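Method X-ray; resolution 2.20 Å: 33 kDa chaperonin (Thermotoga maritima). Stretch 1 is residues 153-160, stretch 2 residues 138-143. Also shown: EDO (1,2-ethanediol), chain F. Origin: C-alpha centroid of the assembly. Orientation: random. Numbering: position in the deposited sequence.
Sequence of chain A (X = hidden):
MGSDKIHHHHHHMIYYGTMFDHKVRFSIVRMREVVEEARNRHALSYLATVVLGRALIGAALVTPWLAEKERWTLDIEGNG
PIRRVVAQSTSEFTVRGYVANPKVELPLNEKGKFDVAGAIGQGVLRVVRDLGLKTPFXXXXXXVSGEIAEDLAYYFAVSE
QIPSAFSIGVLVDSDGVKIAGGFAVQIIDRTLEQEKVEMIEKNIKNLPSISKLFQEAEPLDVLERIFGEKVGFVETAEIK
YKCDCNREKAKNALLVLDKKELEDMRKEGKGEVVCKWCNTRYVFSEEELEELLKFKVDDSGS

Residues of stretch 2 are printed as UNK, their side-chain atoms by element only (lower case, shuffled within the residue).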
# COMPACT_ATOMS: atom_id res chain seq x y z
N ALA A 153 12.66 -6.56 -7.15
CA ALA A 153 13.31 -5.52 -8.00
C ALA A 153 12.31 -4.51 -8.57
O ALA A 153 12.55 -3.35 -8.53
CB ALA A 153 14.12 -6.17 -9.13
N TYR A 154 11.15 -4.99 -9.02
CA TYR A 154 10.09 -4.11 -9.53
C TYR A 154 9.45 -3.22 -8.46
O TYR A 154 9.17 -2.04 -8.71
CB TYR A 154 9.05 -4.94 -10.26
CG TYR A 154 7.90 -4.20 -10.90
CD1 TYR A 154 8.07 -3.44 -12.04
CD2 TYR A 154 6.64 -4.32 -10.37
CE1 TYR A 154 6.99 -2.75 -12.60
CE2 TYR A 154 5.58 -3.69 -10.91
CZ TYR A 154 5.73 -2.93 -12.01
OH TYR A 154 4.62 -2.33 -12.48
N TYR A 155 9.22 -3.76 -7.29
CA TYR A 155 8.80 -2.96 -6.13
C TYR A 155 9.80 -1.77 -5.98
O TYR A 155 9.41 -0.55 -5.99
CB TYR A 155 8.73 -3.79 -4.83
CG TYR A 155 8.81 -2.90 -3.67
CD1 TYR A 155 7.66 -2.25 -3.19
CD2 TYR A 155 10.05 -2.63 -3.03
CE1 TYR A 155 7.74 -1.33 -2.11
CE2 TYR A 155 10.15 -1.71 -1.99
CZ TYR A 155 9.01 -1.06 -1.51
OH TYR A 155 9.11 -0.12 -0.49
N PHE A 156 11.09 -2.10 -5.94
CA PHE A 156 12.08 -1.03 -5.71
C PHE A 156 12.06 0.01 -6.84
O PHE A 156 11.94 1.21 -6.54
CB PHE A 156 13.50 -1.59 -5.41
CG PHE A 156 13.67 -2.01 -3.96
CD1 PHE A 156 13.87 -1.05 -2.97
CD2 PHE A 156 13.62 -3.38 -3.57
CE1 PHE A 156 14.02 -1.44 -1.61
CE2 PHE A 156 13.74 -3.75 -2.21
CZ PHE A 156 13.93 -2.79 -1.25
N ALA A 157 12.11 -0.43 -8.10
CA ALA A 157 12.05 0.49 -9.24
C ALA A 157 10.79 1.41 -9.20
O ALA A 157 10.89 2.63 -9.36
CB ALA A 157 12.16 -0.28 -10.62
N VAL A 158 9.64 0.85 -8.91
CA VAL A 158 8.41 1.61 -9.03
C VAL A 158 8.03 2.34 -7.75
O VAL A 158 7.73 3.49 -7.85
CB VAL A 158 7.23 0.74 -9.51
CG1 VAL A 158 5.90 1.53 -9.35
CG2 VAL A 158 7.40 0.37 -10.98
N SER A 159 7.99 1.68 -6.57
CA SER A 159 7.60 2.40 -5.36
C SER A 159 8.70 3.25 -4.75
O SER A 159 8.43 4.28 -4.17
CB SER A 159 7.08 1.49 -4.26
OG SER A 159 6.32 0.42 -4.80
N GLU A 160 9.94 2.80 -4.81
CA GLU A 160 11.01 3.56 -4.15
C GLU A 160 11.88 4.33 -5.11
O GLU A 160 12.79 5.04 -4.69
CB GLU A 160 11.87 2.61 -3.33
CG GLU A 160 11.14 1.92 -2.20
CD GLU A 160 12.04 1.54 -1.05
OE1 GLU A 160 13.17 2.05 -0.99
OE2 GLU A 160 11.58 0.73 -0.20
N UNK A 138 2.97 1.20 3.81
CA UNK A 138 2.69 -0.03 3.05
C UNK A 138 2.59 0.31 1.56
O UNK A 138 1.92 1.28 1.16
c UNK A 138 1.11 -0.86 4.88
c UNK A 138 1.36 -0.73 3.40
c UNK A 138 1.27 -2.10 2.68
N UNK A 139 3.22 -0.51 0.73
CA UNK A 139 3.21 -0.31 -0.68
C UNK A 139 2.95 -1.64 -1.34
O UNK A 139 3.58 -2.60 -0.99
o UNK A 139 4.64 0.46 -2.51
c UNK A 139 4.51 0.41 -1.10
N UNK A 140 1.98 -1.68 -2.25
CA UNK A 140 1.54 -2.88 -2.98
C UNK A 140 1.65 -2.73 -4.50
O UNK A 140 1.26 -1.75 -5.08
c UNK A 140 0.11 -3.26 -2.61
n UNK A 140 -2.65 -4.98 -4.11
c UNK A 140 -0.37 -4.55 -3.28
c UNK A 140 -1.83 -4.87 -3.04
o UNK A 140 -2.22 -4.96 -1.89
N UNK A 141 2.26 -3.73 -5.12
CA UNK A 141 2.44 -3.77 -6.56
C UNK A 141 2.00 -5.14 -7.09
O UNK A 141 2.08 -6.12 -6.36
c UNK A 141 4.91 -4.46 -6.49
c UNK A 141 3.91 -3.42 -6.97
c UNK A 141 4.30 -2.02 -6.54
N UNK A 142 1.58 -5.22 -8.35
CA UNK A 142 1.29 -6.49 -8.93
C UNK A 142 2.56 -7.29 -9.12
O UNK A 142 3.63 -6.69 -9.25
c UNK A 142 0.58 -6.16 -10.25
c UNK A 142 1.46 -4.13 -9.29
c UNK A 142 0.91 -4.69 -10.52
N UNK A 143 2.45 -8.62 -9.07
CA UNK A 143 3.63 -9.47 -9.27
C UNK A 143 4.00 -9.34 -10.73
O UNK A 143 3.16 -9.12 -11.57
c UNK A 143 3.36 -10.92 -8.91
c UNK A 143 3.20 -11.26 -7.46
c UNK A 143 4.54 -11.10 -6.68
c UNK A 143 2.63 -12.75 -7.35
C1 EDO F . 13.91 -0.52 2.20
O1 EDO F . 12.76 -0.47 1.39
C2 EDO F . 14.88 0.66 2.13
O2 EDO F . 15.34 1.01 0.81

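Position 138 carries three side-chain carbons, one bonded to CA and bearing the other two. Its CA-to-CB bond points away from the helix, and its side chain makes no contact with the helix. A fork at CB without heteroatoms identifies Val138, with chi1 at -172° (t).

Position 139 has one carbon followed by one oxygen, an unbranched two-atom side chain. CB points toward the helix, and the oxygen lies 2.8 Å from Ser159 OG and 3.6 Å from Tyr155 CE1. The residue is Ser139. Its OG and Ser159 OG form a hydrogen bond in which either hydroxyl could be the donor, while the approach to Tyr155 is at the ring edge, near the ring plane.

At position 140 three carbons run in a line, and the third carries one oxygen and one nitrogen. CB points away from the helix, and the side chain makes no contact with it. This terminal amide, one methylene longer than that of asparagine, gives Gln140. Its OE1 is hydrogen-bonded elsewhere in the structure.

Position 141 again shows three carbons forked at CB, now directed toward the helix. One terminal carbon lies 3.6 Å from Ser159 OG; the other is 4.2 Å from Tyr155 CB and 4.3 Å from Tyr154 CD2. This is Val141, with chi1 at -62° (m), a rotamer that places CG1 by the serine and CG2 by the two tyrosines.

Position 142 has three carbons that close a ring onto the backbone nitrogen. The ring carbon bonded to N is 4.4 Å from Tyr154 CE2. A side chain closed onto its own backbone nitrogen identifies Pro142, and the ring carbon is CD. The carbonyl Pro142 O comes closer, 3.9 Å from Tyr154 CE2, in an oblique approach to the aromatic ring.

Position 143 holds four carbons, forked at the second. CB points away, and the side chain makes no contact with the helix. The fork at the second carbon identifies Leu143, beyond the end of the strand.

The contact therefore rests on alternation. Ser139 and Val141 face the helix, whereas Val138 and Gln140 turn from it; in the backbone register, Tyr155 CA lies 6.4 Å from Val141 CA and Ser159 CA 7.0 Å from Ser139 CA. The axes cross at 119° and approach to 9.0 Å; the two stretches bury 282 Å² between them. Val141, with the largest covered area, supplies the apolar centre, and the serine pair adds the one hydrogen bond between the stretches. Within the helix, Tyr155 OH donates to Glu160 OE2 at 2.6 Å, tying down the far end of the ring whose edge meets Ser139.

Stretch 2 (138-143) VSQVPL
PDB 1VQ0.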